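Local coordinates for CG14216 (Drosophila melanogaster, PDB 3OMX), which probably removes phosphate from phosphoserine and phosphothreonine in the C-terminal domain of RNA polymerase II, at residues A5-S10 with D102-V107; S10-S15 with E36-P41; L133-V138 with F149-M154. All coordinates share one frame; numbering follows the deposited sequence.

Contact 1. Residues A5-S10 with D102-V107; sequences AVVCSS and DIIVTV. With VO4 (vanadate ion), chain E.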
ATOM      1  N   ALA A   5      -5.147  -3.863  -4.393  1.00 36.65           N
ATOM      2  CA  ALA A   5      -3.861  -3.904  -3.685  1.00 37.71           C
ATOM      3  C   ALA A   5      -3.475  -2.426  -3.326  1.00 41.74           C
ATOM      4  O   ALA A   5      -3.690  -1.535  -4.090  1.00 39.59           O
ATOM      5  CB  ALA A   5      -2.846  -4.470  -4.615  1.00 41.34           C
ATOM      6  N   VAL A   6      -2.858  -2.240  -2.199  1.00 37.88           N
ATOM      7  CA  VAL A   6      -2.409  -1.036  -1.754  1.00 38.91           C
ATOM      8  C   VAL A   6      -0.917  -1.226  -1.480  1.00 40.94           C
ATOM      9  O   VAL A   6      -0.552  -2.174  -0.842  1.00 37.95           O
ATOM     10  CB  VAL A   6      -3.086  -0.509  -0.447  1.00 39.70           C
ATOM     11  CG1 VAL A   6      -2.489   0.868  -0.248  1.00 37.39           C
ATOM     12  CG2 VAL A   6      -4.575  -0.292  -0.509  1.00 33.05           C
ATOM     13  N   VAL A   7      -0.093  -0.240  -1.891  1.00 39.88           N
ATOM     14  CA  VAL A   7       1.347  -0.429  -2.115  1.00 40.67           C
ATOM     15  C   VAL A   7       2.117   0.833  -1.664  1.00 36.99           C
ATOM     16  O   VAL A   7       1.828   1.898  -2.133  1.00 39.42           O
ATOM     17  CB  VAL A   7       1.700  -0.761  -3.697  1.00 37.28           C
ATOM     18  CG1 VAL A   7       3.182  -1.051  -3.771  1.00 34.85           C
ATOM     19  CG2 VAL A   7       0.896  -1.900  -4.310  1.00 34.19           C
ATOM     20  N   CYS A   8       3.024   0.721  -0.727  1.00 37.65           N
ATOM     21  CA  CYS A   8       3.842   1.758  -0.303  1.00 39.36           C
ATOM     22  C   CYS A   8       5.316   1.311  -0.543  1.00 41.38           C
ATOM     23  O   CYS A   8       5.601   0.535  -1.412  1.00 40.28           O
ATOM     24  CB  CYS A   8       3.541   2.174   1.133  1.00 39.90           C
ATOM     25  SG  CYS A   8       4.038   1.194   2.502  1.00 42.96           S
ATOM     26  N   SER A   9       6.253   1.798   0.234  1.00 39.69           N
ATOM     27  CA  SER A   9       7.595   1.306  -0.002  1.00 45.87           C
ATOM     28  C   SER A   9       8.058   0.007   0.821  1.00 47.16           C
ATOM     29  O   SER A   9       8.609  -0.996   0.279  1.00 45.85           O
ATOM     30  CB  SER A   9       8.582   2.512   0.211  1.00 45.79           C
ATOM     31  OG  SER A   9       9.791   1.994  -0.244  1.00 53.24           O
ATOM     32  N   SER A  10       7.718   0.036   2.085  1.00 40.85           N
ATOM     33  CA  SER A  10       8.063  -0.960   3.056  1.00 47.16           C
ATOM     34  C   SER A  10       6.897  -1.958   3.537  1.00 43.72           C
ATOM     35  O   SER A  10       7.230  -2.874   4.184  1.00 44.33           O
ATOM     36  CB  SER A  10       8.570  -0.257   4.352  1.00 42.92           C
ATOM     37  OG  SER A  10       9.781   0.476   4.161  1.00 53.99           O
ATOM     38  N   ASP A 102      -7.793  -5.874  -9.617  1.00 45.62           N
ATOM     39  CA  ASP A 102      -8.444  -4.963 -10.538  1.00 48.17           C
ATOM     40  C   ASP A 102      -7.841  -3.451 -10.402  1.00 43.80           C
ATOM     41  O   ASP A 102      -7.869  -2.683 -11.319  1.00 43.18           O
ATOM     42  CB  ASP A 102      -9.900  -4.960 -10.255  1.00 49.12           C
ATOM     43  CG  ASP A 102     -10.540  -6.365 -10.444  1.00 58.05           C
ATOM     44  OD1 ASP A 102     -10.708  -6.839 -11.633  1.00 59.29           O
ATOM     45  OD2 ASP A 102     -10.900  -6.969  -9.383  1.00 60.83           O
ATOM     46  N   ILE A 103      -7.318  -3.098  -9.234  1.00 42.60           N
ATOM     47  CA  ILE A 103      -6.903  -1.763  -8.921  1.00 42.69           C
ATOM     48  C   ILE A 103      -5.785  -1.933  -7.999  1.00 38.80           C
ATOM     49  O   ILE A 103      -5.893  -2.737  -7.107  1.00 41.05           O
ATOM     50  CB  ILE A 103      -8.033  -1.019  -8.262  1.00 42.46           C
ATOM     51  CG1 ILE A 103      -9.178  -1.006  -9.197  1.00 42.63           C
ATOM     52  CG2 ILE A 103      -7.611   0.425  -7.898  1.00 39.70           C
ATOM     53  CD1 ILE A 103     -10.303  -0.184  -8.733  1.00 49.93           C
ATOM     54  N   ILE A 104      -4.671  -1.258  -8.293  1.00 40.00           N
ATOM     55  CA  ILE A 104      -3.534  -1.134  -7.381  1.00 36.79           C
ATOM     56  C   ILE A 104      -3.368   0.348  -7.066  1.00 39.07           C
ATOM     57  O   ILE A 104      -3.305   1.147  -7.998  1.00 43.03           O
ATOM     58  CB  ILE A 104      -2.244  -1.684  -8.088  1.00 39.83           C
ATOM     59  CG1 ILE A 104      -2.416  -3.170  -8.361  1.00 39.18           C
ATOM     60  CG2 ILE A 104      -0.951  -1.418  -7.256  1.00 37.64           C
ATOM     61  CD1 ILE A 104      -1.703  -3.635  -9.591  1.00 47.07           C
ATOM     62  N   VAL A 105      -3.309   0.722  -5.781  1.00 37.54           N
ATOM     63  CA  VAL A 105      -3.274   2.079  -5.367  1.00 40.17           C
ATOM     64  C   VAL A 105      -1.884   2.260  -4.718  1.00 41.94           C
ATOM     65  O   VAL A 105      -1.592   1.504  -3.790  1.00 39.17           O
ATOM     66  CB  VAL A 105      -4.280   2.333  -4.256  1.00 40.74           C
ATOM     67  CG1 VAL A 105      -3.986   3.772  -3.692  1.00 39.33           C
ATOM     68  CG2 VAL A 105      -5.683   2.156  -4.784  1.00 38.52           C
ATOM     69  N   THR A 106      -1.081   3.221  -5.226  1.00 36.19           N
ATOM     70  CA  THR A 106       0.225   3.571  -4.711  1.00 37.82           C
ATOM     71  C   THR A 106       0.053   4.872  -3.917  1.00 39.48           C
ATOM     72  O   THR A 106      -0.847   5.599  -4.181  1.00 39.80           O
ATOM     73  CB  THR A 106       1.195   3.718  -5.911  1.00 41.05           C
ATOM     74  OG1 THR A 106       0.662   4.696  -6.851  1.00 44.47           O
ATOM     75  CG2 THR A 106       1.275   2.248  -6.760  1.00 37.84           C
ATOM     76  N   VAL A 107       0.847   5.092  -2.895  1.00 39.46           N
ATOM     77  CA  VAL A 107       0.752   6.231  -2.063  1.00 39.34           C
ATOM     78  C   VAL A 107       1.820   7.335  -2.311  1.00 41.75           C
ATOM     79  O   VAL A 107       1.901   8.252  -1.546  1.00 41.45           O
ATOM     80  CB  VAL A 107       0.832   5.730  -0.604  1.00 37.09           C
ATOM     81  CG1 VAL A 107      -0.379   4.823  -0.384  1.00 35.93           C
ATOM     82  CG2 VAL A 107       2.078   5.004  -0.442  1.00 33.47           C
TER
HETATM   83  V   VO4 E 300       5.260   2.472   4.001  1.00 48.57           V
HETATM   84  O1  VO4 E 300       6.442   3.353   5.302  1.00 52.20           O
HETATM   85  O2  VO4 E 300       5.814   0.912   4.900  1.00 49.23           O
HETATM   86  O3  VO4 E 300       6.559   3.102   2.673  1.00 46.69           O
HETATM   87  O4  VO4 E 300       4.076   3.813   4.585  1.00 46.68           O

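Contact 2. Residues S10-S15 with E36-P41; sequences SNMNRS and ERVKLP. With VO4 (vanadate ion), chain E.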
ATOM      1  N   SER A  10       7.718   0.036   2.085  1.00 40.85           N
ATOM      2  CA  SER A  10       8.063  -0.960   3.056  1.00 47.16           C
ATOM      3  C   SER A  10       6.897  -1.958   3.537  1.00 43.72           C
ATOM      4  O   SER A  10       7.230  -2.874   4.184  1.00 44.33           O
ATOM      5  CB  SER A  10       8.570  -0.257   4.352  1.00 42.92           C
ATOM      6  OG  SER A  10       9.781   0.476   4.161  1.00 53.99           O
ATOM      7  N   ASN A  11       5.619  -1.667   3.316  1.00 41.09           N
ATOM      8  CA  ASN A  11       4.454  -2.482   3.665  1.00 43.73           C
ATOM      9  C   ASN A  11       4.380  -2.530   5.095  1.00 44.38           C
ATOM     10  O   ASN A  11       4.209  -3.628   5.629  1.00 43.85           O
ATOM     11  CB  ASN A  11       4.572  -3.933   3.263  1.00 41.52           C
ATOM     12  CG  ASN A  11       3.217  -4.664   3.130  1.00 44.08           C
ATOM     13  OD1 ASN A  11       2.078  -4.082   3.124  1.00 43.95           O
ATOM     14  ND2 ASN A  11       3.339  -5.927   2.940  1.00 38.48           N
ATOM     15  N   MET A  12       4.663  -1.400   5.708  1.00 43.04           N
ATOM     16  CA  MET A  12       4.590  -1.270   7.150  1.00 41.71           C
ATOM     17  C   MET A  12       3.573  -0.259   7.630  1.00 44.37           C
ATOM     18  O   MET A  12       2.911  -0.465   8.653  1.00 42.40           O
ATOM     19  CB  MET A  12       5.904  -0.810   7.751  1.00 37.92           C
ATOM     20  CG  MET A  12       7.008  -1.715   7.636  1.00 47.36           C
ATOM     21  SD  MET A  12       6.864  -2.988   8.937  1.00 58.04           S
ATOM     22  CE  MET A  12       6.397  -1.885  10.238  1.00 49.59           C
ATOM     23  N   ASN A  13       3.530   0.918   6.981  1.00 45.51           N
ATOM     24  CA  ASN A  13       2.692   2.001   7.532  1.00 43.06           C
ATOM     25  C   ASN A  13       1.521   2.328   6.630  1.00 43.66           C
ATOM     26  O   ASN A  13       0.436   1.840   6.913  1.00 43.01           O
ATOM     27  CB  ASN A  13       3.524   3.216   7.951  1.00 43.63           C
ATOM     28  CG  ASN A  13       2.682   4.440   8.362  1.00 44.88           C
ATOM     29  OD1 ASN A  13       2.985   5.552   7.958  1.00 46.34           O
ATOM     30  ND2 ASN A  13       1.667   4.245   9.204  1.00 41.22           N
ATOM     31  N   ARG A  14       1.714   3.126   5.567  1.00 40.34           N
ATOM     32  CA  ARG A  14       0.614   3.591   4.825  1.00 38.71           C
ATOM     33  C   ARG A  14      -0.165   2.460   4.123  1.00 41.54           C
ATOM     34  O   ARG A  14      -1.373   2.518   3.926  1.00 39.24           O
ATOM     35  CB  ARG A  14       1.089   4.559   3.766  1.00 37.25           C
ATOM     36  CG  ARG A  14       1.602   5.839   4.295  1.00 39.91           C
ATOM     37  CD  ARG A  14       2.363   6.545   3.225  1.00 38.41           C
ATOM     38  NE  ARG A  14       3.653   5.901   2.929  1.00 38.78           N
ATOM     39  CZ  ARG A  14       4.515   6.408   2.029  1.00 42.20           C
ATOM     40  NH1 ARG A  14       4.255   7.533   1.389  1.00 39.96           N
ATOM     41  NH2 ARG A  14       5.640   5.804   1.756  1.00 43.30           N
ATOM     42  N   SER A  15       0.543   1.501   3.576  1.00 41.17           N
ATOM     43  CA  SER A  15      -0.153   0.475   2.879  1.00 39.59           C
ATOM     44  C   SER A  15      -0.918  -0.404   3.910  1.00 40.16           C
ATOM     45  O   SER A  15      -1.987  -0.800   3.638  1.00 37.98           O
ATOM     46  CB  SER A  15       0.848  -0.292   2.058  1.00 41.27           C
ATOM     47  OG  SER A  15       1.681  -0.996   2.875  1.00 40.62           O
ATOM     48  N   GLU A  36      13.463  -2.563  -1.841  1.00 58.98           N
ATOM     49  CA  GLU A  36      14.212  -3.788  -2.101  1.00 57.14           C
ATOM     50  C   GLU A  36      14.035  -4.613  -0.858  1.00 58.50           C
ATOM     51  O   GLU A  36      13.954  -5.854  -0.922  1.00 57.14           O
ATOM     52  CB  GLU A  36      15.722  -3.528  -2.309  1.00 59.27           C
ATOM     53  CG  GLU A  36      16.022  -2.458  -3.271  1.00 68.18           C
ATOM     54  CD  GLU A  36      16.109  -2.973  -4.684  1.00 79.77           C
ATOM     55  OE1 GLU A  36      15.637  -4.145  -4.907  1.00 72.61           O
ATOM     56  OE2 GLU A  36      16.669  -2.206  -5.564  1.00 88.82           O
ATOM     57  N   ARG A  37      13.955  -3.872   0.253  1.00 57.20           N
ATOM     58  CA  ARG A  37      13.960  -4.366   1.612  1.00 54.97           C
ATOM     59  C   ARG A  37      13.031  -3.471   2.400  1.00 52.23           C
ATOM     60  O   ARG A  37      12.704  -2.384   2.008  1.00 53.04           O
ATOM     61  CB  ARG A  37      15.384  -4.230   2.267  1.00 60.07           C
ATOM     62  CG  ARG A  37      16.408  -5.458   2.176  1.00 67.62           C
ATOM     63  CD  ARG A  37      17.591  -5.260   1.151  1.00 70.65           C
ATOM     64  NE  ARG A  37      18.865  -5.824   1.598  1.00 79.04           N
ATOM     65  CZ  ARG A  37      19.700  -5.255   2.515  1.00 81.10           C
ATOM     66  NH1 ARG A  37      19.368  -4.106   3.106  1.00 74.87           N
ATOM     67  NH2 ARG A  37      20.878  -5.820   2.866  1.00 75.87           N
ATOM     68  N   VAL A  38      12.790  -3.869   3.619  1.00 52.02           N
ATOM     69  CA  VAL A  38      12.005  -3.153   4.538  1.00 47.86           C
ATOM     70  C   VAL A  38      12.888  -2.337   5.366  1.00 53.91           C
ATOM     71  O   VAL A  38      13.696  -2.895   6.036  1.00 61.43           O
ATOM     72  CB  VAL A  38      11.217  -4.193   5.463  1.00 48.25           C
ATOM     73  CG1 VAL A  38      10.503  -3.594   6.639  1.00 45.26           C
ATOM     74  CG2 VAL A  38      10.338  -5.027   4.670  1.00 47.60           C
ATOM     75  N   LYS A  39      12.685  -1.022   5.479  1.00 58.28           N
ATOM     76  CA  LYS A  39      13.434  -0.295   6.488  1.00 59.34           C
ATOM     77  C   LYS A  39      12.652   0.557   7.475  1.00 60.39           C
ATOM     78  O   LYS A  39      11.637   1.063   7.223  1.00 63.27           O
ATOM     79  CB  LYS A  39      14.495   0.572   5.818  1.00 68.10           C
ATOM     80  CG  LYS A  39      13.916   1.892   5.362  1.00 71.17           C
ATOM     81  CD  LYS A  39      13.976   3.073   6.448  1.00 73.07           C
ATOM     82  CE  LYS A  39      12.893   4.235   6.141  1.00 73.69           C
ATOM     83  NZ  LYS A  39      13.323   5.579   6.570  1.00 77.32           N
ATOM     84  N   LEU A  40      13.192   0.726   8.645  1.00 64.47           N
ATOM     85  CA  LEU A  40      12.456   1.342   9.677  1.00 65.96           C
ATOM     86  C   LEU A  40      13.536   2.145  10.293  1.00 67.56           C
ATOM     87  O   LEU A  40      14.628   1.655  10.473  1.00 69.02           O
ATOM     88  CB  LEU A  40      11.952   0.296  10.705  1.00 59.84           C
ATOM     89  CG  LEU A  40      10.753  -0.650  10.466  1.00 63.13           C
ATOM     90  CD1 LEU A  40      10.767  -1.462   9.210  1.00 60.57           C
ATOM     91  CD2 LEU A  40      10.752  -1.683  11.596  1.00 64.31           C
ATOM     92  N   PRO A  41      13.223   3.352  10.718  1.00 72.13           N
ATOM     93  CA  PRO A  41      14.271   4.275  11.191  1.00 73.37           C
ATOM     94  C   PRO A  41      14.651   4.127  12.671  1.00 73.89           C
ATOM     95  O   PRO A  41      13.703   3.831  13.409  1.00 69.90           O
ATOM     96  CB  PRO A  41      13.582   5.640  11.047  1.00 71.47           C
ATOM     97  CG  PRO A  41      12.049   5.346  11.009  1.00 70.31           C
ATOM     98  CD  PRO A  41      11.851   3.846  10.974  1.00 69.43           C
TER
HETATM   99  V   VO4 E 300       5.260   2.472   4.001  1.00 48.57           V
HETATM  100  O1  VO4 E 300       6.442   3.353   5.302  1.00 52.20           O
HETATM  101  O2  VO4 E 300       5.814   0.912   4.900  1.00 49.23           O
HETATM  102  O3  VO4 E 300       6.559   3.102   2.673  1.00 46.69           O
HETATM  103  O4  VO4 E 300       4.076   3.813   4.585  1.00 46.68           O

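Contact 3. Residues L133-V138 with F149-M154; sequences LNVDVV and FVITDM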
ATOM      1  N   LEU A 133      -3.463   3.491  -9.698  1.00 39.52           N
ATOM      2  CA  LEU A 133      -3.846   4.787  -9.238  1.00 40.79           C
ATOM      3  C   LEU A 133      -2.893   5.244  -8.177  1.00 40.85           C
ATOM      4  O   LEU A 133      -2.580   4.488  -7.294  1.00 43.83           O
ATOM      5  CB  LEU A 133      -5.271   4.807  -8.569  1.00 38.65           C
ATOM      6  CG  LEU A 133      -6.327   4.310  -9.537  1.00 43.22           C
ATOM      7  CD1 LEU A 133      -7.690   4.071  -8.946  1.00 40.76           C
ATOM      8  CD2 LEU A 133      -6.427   5.089 -10.851  1.00 41.93           C
ATOM      9  N   ASN A 134      -2.417   6.491  -8.251  1.00 39.40           N
ATOM     10  CA  ASN A 134      -1.639   7.016  -7.168  1.00 37.60           C
ATOM     11  C   ASN A 134      -2.481   8.020  -6.378  1.00 41.53           C
ATOM     12  O   ASN A 134      -3.019   8.993  -6.909  1.00 38.28           O
ATOM     13  CB  ASN A 134      -0.407   7.740  -7.734  1.00 43.19           C
ATOM     14  CG  ASN A 134       0.556   8.188  -6.656  1.00 42.85           C
ATOM     15  OD1 ASN A 134       1.200   7.349  -6.043  1.00 42.46           O
ATOM     16  ND2 ASN A 134       0.614   9.514  -6.359  1.00 43.99           N
ATOM     17  N   VAL A 135      -2.493   7.830  -5.093  1.00 39.36           N
ATOM     18  CA  VAL A 135      -3.114   8.726  -4.225  1.00 44.07           C
ATOM     19  C   VAL A 135      -2.043   9.080  -3.171  1.00 45.79           C
ATOM     20  O   VAL A 135      -1.691   8.204  -2.331  1.00 42.64           O
ATOM     21  CB  VAL A 135      -4.276   8.072  -3.464  1.00 41.47           C
ATOM     22  CG1 VAL A 135      -4.747   9.086  -2.436  1.00 44.36           C
ATOM     23  CG2 VAL A 135      -5.456   7.584  -4.432  1.00 37.92           C
ATOM     24  N   ASP A 136      -1.549  10.324  -3.187  1.00 41.59           N
ATOM     25  CA  ASP A 136      -0.460  10.710  -2.283  1.00 43.29           C
ATOM     26  C   ASP A 136      -0.828  10.662  -0.834  1.00 40.30           C
ATOM     27  O   ASP A 136      -1.757  11.278  -0.389  1.00 43.20           O
ATOM     28  CB  ASP A 136       0.102  12.154  -2.553  1.00 44.28           C
ATOM     29  CG  ASP A 136       0.898  12.295  -3.911  1.00 55.72           C
ATOM     30  OD1 ASP A 136       1.864  11.520  -4.274  1.00 53.08           O
ATOM     31  OD2 ASP A 136       0.554  13.281  -4.639  1.00 65.26           O
ATOM     32  N   VAL A 137      -0.021   9.975  -0.041  1.00 41.64           N
ATOM     33  CA  VAL A 137      -0.162  10.057   1.368  1.00 37.15           C
ATOM     34  C   VAL A 137       1.180  10.198   2.029  1.00 39.88           C
ATOM     35  O   VAL A 137       2.172   9.568   1.623  1.00 38.34           O
ATOM     36  CB  VAL A 137      -1.108   8.960   1.993  1.00 41.06           C
ATOM     37  CG1 VAL A 137      -1.709   8.020   0.995  1.00 39.26           C
ATOM     38  CG2 VAL A 137      -0.542   8.331   3.186  1.00 38.21           C
ATOM     39  N   VAL A 138       1.232  11.062   3.039  1.00 39.32           N
ATOM     40  CA  VAL A 138       2.489  11.308   3.665  1.00 39.12           C
ATOM     41  C   VAL A 138       2.831  10.176   4.659  1.00 44.85           C
ATOM     42  O   VAL A 138       1.964   9.555   5.304  1.00 41.56           O
ATOM     43  CB  VAL A 138       2.446  12.691   4.293  1.00 47.24           C
ATOM     44  CG1 VAL A 138       3.653  12.927   5.149  1.00 47.56           C
ATOM     45  CG2 VAL A 138       2.393  13.829   3.187  1.00 43.51           C
ATOM     46  N   PHE A 149      -8.616   6.816   4.855  1.00 41.02           N
ATOM     47  CA  PHE A 149      -9.929   7.322   4.509  1.00 43.14           C
ATOM     48  C   PHE A 149     -10.049   7.661   3.045  1.00 42.99           C
ATOM     49  O   PHE A 149     -11.044   7.327   2.462  1.00 43.51           O
ATOM     50  CB  PHE A 149     -10.418   8.597   5.210  1.00 51.09           C
ATOM     51  CG  PHE A 149     -10.884   8.352   6.525  1.00 50.61           C
ATOM     52  CD1 PHE A 149      -9.990   8.442   7.604  1.00 57.54           C
ATOM     53  CD2 PHE A 149     -12.200   8.112   6.745  1.00 51.77           C
ATOM     54  CE1 PHE A 149     -10.461   8.190   8.994  1.00 64.12           C
ATOM     55  CE2 PHE A 149     -12.691   7.857   8.045  1.00 57.83           C
ATOM     56  CZ  PHE A 149     -11.827   7.875   9.184  1.00 61.42           C
ATOM     57  N   VAL A 150      -9.160   8.478   2.509  1.00 39.27           N
ATOM     58  CA  VAL A 150      -9.389   8.978   1.171  1.00 37.64           C
ATOM     59  C   VAL A 150      -9.378   7.750   0.187  1.00 39.56           C
ATOM     60  O   VAL A 150     -10.066   7.729  -0.817  1.00 43.81           O
ATOM     61  CB  VAL A 150      -8.243   9.958   0.826  1.00 40.82           C
ATOM     62  CG1 VAL A 150      -8.147  10.251  -0.635  1.00 38.57           C
ATOM     63  CG2 VAL A 150      -8.210  11.345   1.786  1.00 41.47           C
ATOM     64  N   ILE A 151      -8.496   6.781   0.406  1.00 41.38           N
ATOM     65  CA  ILE A 151      -8.369   5.609  -0.472  1.00 43.97           C
ATOM     66  C   ILE A 151      -9.668   4.768  -0.422  1.00 39.46           C
ATOM     67  O   ILE A 151     -10.192   4.285  -1.434  1.00 42.78           O
ATOM     68  CB  ILE A 151      -7.166   4.791  -0.085  1.00 41.66           C
ATOM     69  CG1 ILE A 151      -5.859   5.505  -0.598  1.00 41.43           C
ATOM     70  CG2 ILE A 151      -7.159   3.421  -0.799  1.00 37.73           C
ATOM     71  CD1 ILE A 151      -4.601   5.016   0.097  1.00 39.94           C
ATOM     72  N   THR A 152     -10.170   4.611   0.755  1.00 40.41           N
ATOM     73  CA  THR A 152     -11.342   3.799   0.932  1.00 41.70           C
ATOM     74  C   THR A 152     -12.545   4.426   0.308  1.00 47.07           C
ATOM     75  O   THR A 152     -13.284   3.757  -0.426  1.00 47.51           O
ATOM     76  CB  THR A 152     -11.627   3.605   2.386  1.00 41.41           C
ATOM     77  OG1 THR A 152     -10.517   2.856   2.872  1.00 43.05           O
ATOM     78  CG2 THR A 152     -12.978   2.793   2.584  1.00 40.93           C
ATOM     79  N   ASP A 153     -12.711   5.722   0.503  1.00 39.08           N
ATOM     80  CA  ASP A 153     -13.701   6.457  -0.218  1.00 41.60           C
ATOM     81  C   ASP A 153     -13.603   6.365  -1.742  1.00 44.29           C
ATOM     82  O   ASP A 153     -14.603   6.156  -2.398  1.00 44.35           O
ATOM     83  CB  ASP A 153     -13.711   7.904   0.364  1.00 45.78           C
ATOM     84  CG  ASP A 153     -14.371   8.942  -0.513  1.00 55.08           C
ATOM     85  OD1 ASP A 153     -15.191   8.560  -1.413  1.00 59.28           O
ATOM     86  OD2 ASP A 153     -14.072  10.191  -0.283  1.00 56.39           O
ATOM     87  N   MET A 154     -12.424   6.513  -2.336  1.00 42.18           N
ATOM     88  CA  MET A 154     -12.326   6.269  -3.748  1.00 43.71           C
ATOM     89  C   MET A 154     -12.687   4.792  -4.216  1.00 45.31           C
ATOM     90  O   MET A 154     -13.331   4.577  -5.228  1.00 43.55           O
ATOM     91  CB  MET A 154     -10.888   6.504  -4.116  1.00 42.76           C
ATOM     92  CG  MET A 154     -10.705   6.536  -5.643  1.00 41.52           C
ATOM     93  SD  MET A 154      -8.846   6.617  -5.983  1.00 51.07           S
ATOM     94  CE  MET A 154      -8.164   5.144  -5.331  1.00 43.23           C
TER

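Contact 1. Residues A5-S10 with D102-V107
Val-7 and Ile-104 press methyl against methyl on one face of a parallel pair of strands. The Val-7 CG2 to Ile-104 CG2 distance is 3.5 Å, so the packing is tight. CG1 of Val-7 lies anti to the backbone N (chi1 -175°). This leaves CG2 beside that N, and CG2 is the branch that meets Ile-104. The two side chains cross obliquely. Ala-5 adds its CB against CG1 of the same isoleucine at 4.0 Å. Helix 109-120 packs on this face, with Val-111 against Val-7 and Met-119 against Ile-104. Val-6 and Val-105 project from the reverse face, where helices 14-24 and 141-158 meet them.

The backbones join by the bonds of a parallel pair. Ala-5 N donates to Ile-103 O, Val-105 N to Ala-5 O at 2.8 Å, and Val-7 N to Val-105 O. The last bond, from Val-107 N to Val-7 O, is weak at 3.4 Å. The pairing slackens there, and side-chain packing continues in its place. CG2 of Val-107 touches Cys-8 CB at 3.6 Å.

Cys-8 has its first torsion in a position between N and carbonyl carbon (chi1 75°). From there SG binds the vanadium of the vanadate at 2.3 Å. The chain then turns around the ion. Ser-9 N gives a hydrogen bond to vanadate O3 at 2.8 Å, and Ser-10 N adds a weak one to the same oxygen. A sulfur on the metal and backbone N-H groups on an oxygen are typical of the phosphate-binding loop of cysteine phosphatases, set at the end of a central parallel strand as in low molecular weight protein tyrosine phosphatases.

Contact 2. Residues S10-S15 with E36-P41
Met-12 packs its CG against two residues of the strand 38-40. Met-12 CG lies 4.1 Å from Val-38 CG1 and the same distance from Leu-40 CD1. The methionine and leucine side chains cross at about a right angle. Met-12 bends at chi2 and chi3, which folds SD back beside the same leucine methyl. Val-38 also brings CG2 to 3.8 Å from Ser-10 O. This apolar side is buried: Leu-81 and Tyr-57 touch Met-12, and Ile-60 and Leu-64 touch Leu-40.

The other side is looser. Ser-10 OG stands 3.5 Å from Lys-39 N, and no hydrogen bond joins the two segments. Lys-39 starts away from the loop and is exposed to solvent. Arg-37 beyond it is exposed too, and pairs with Glu-52.

The inner side of 10-15 is gripped much harder, by the vanadate. Met-12 N donates to O2 of the ion at 2.7 Å, and Asn-13 N shares that oxygen. Vanadate O4 takes two bonds from one residue. Arg-14 N reaches O4 at 2.6 Å and is nearly straight (170°), while Arg-14 NE reaches O4 at 2.7 Å. A bend at chi3 (-72°) turns the guanidinium so that the vanadium lies in its plane, at its edge. Its NH2 then bonds vanadate O3 at 3.0 Å. NH1 is taken by a salt bridge to Glu-108 and a hydrogen bond to Val-137 O, which should fix the rotation of the group. Several donors turned inward on one anion would probably stabilise its negative charge. From Cys-8 to Arg-14 the chain has the CX5R signature of the protein tyrosine phosphatase P-loop, here closed around a transition-state analogue.

Contact 3. Residues L133-V138 with F149-M154
Val-135 is the bump that residues 149-154 of helix 141-158 receive. Its side chain points at the helix and meets three residues there. Val-135 CG1 touches Val-150 CG1 at 4.0 Å. Val-135 CB lies 4.2 Å from Ile-151 CG1. Val-135 CG2 meets Met-154 tip to tip, 3.8 Å from Met-154 CE. With CG1 anti to the backbone N (chi1 173°), the two methyls spread apart along the helix, one toward Val-150 and one toward Met-154.

Met-154 fills a hollow in return. Its chain runs extended through chi2 and then bends at chi3 (62°). The bend sets Met-154 CE in the notch between Val-135 and Leu-133, where it lies 3.8 Å from Leu-133 CD1. Farther along, Ile-151 sends CD1 toward Val-137 CG1 at 4.3 Å, a looser fit. An alanine in place of Val-135 would probably open a gap between Val-150 and Met-154 and let the methionine methyl turn more freely.

Neighbours complete the burial. Val-105 of the adjoining strand touches Ile-151 and Met-154, and Phe-175 of helix 164-179 also packs on Met-154. The Val-137 side chain packs on Val-107 as well.

Every side-chain contact between the two segments is carbon or sulfur against carbon, and no hydrogen bond crosses. The same helix is also tied by a hydrogen bond from Val-138 N to Asp-143 OD2, outside 149-154. Between these two segments the hold is by fit of shape and exclusion of water.

Overall arrangement
From the N terminus, strand 3-8 enters the central sheet and runs into the vanadate-binding loop. Contact 2 closes first, when the chain returns at 36-41 and the strand 38-40 covers that loop. Contact 1 closes later, as strand 103-106 pairs beside strand 3-8. Contact 2 is thus nested within contact 1, and the two share Ser-10. Contact 3 follows in series: strand 129-134 joins the sheet next to 103-106, and the chain turns back as helix 141-158. The three contacts together tie the central sheet to helix 141-158 on one side and, through the vanadate loop, to the small sheet of 38-40 and 49-51 on the other.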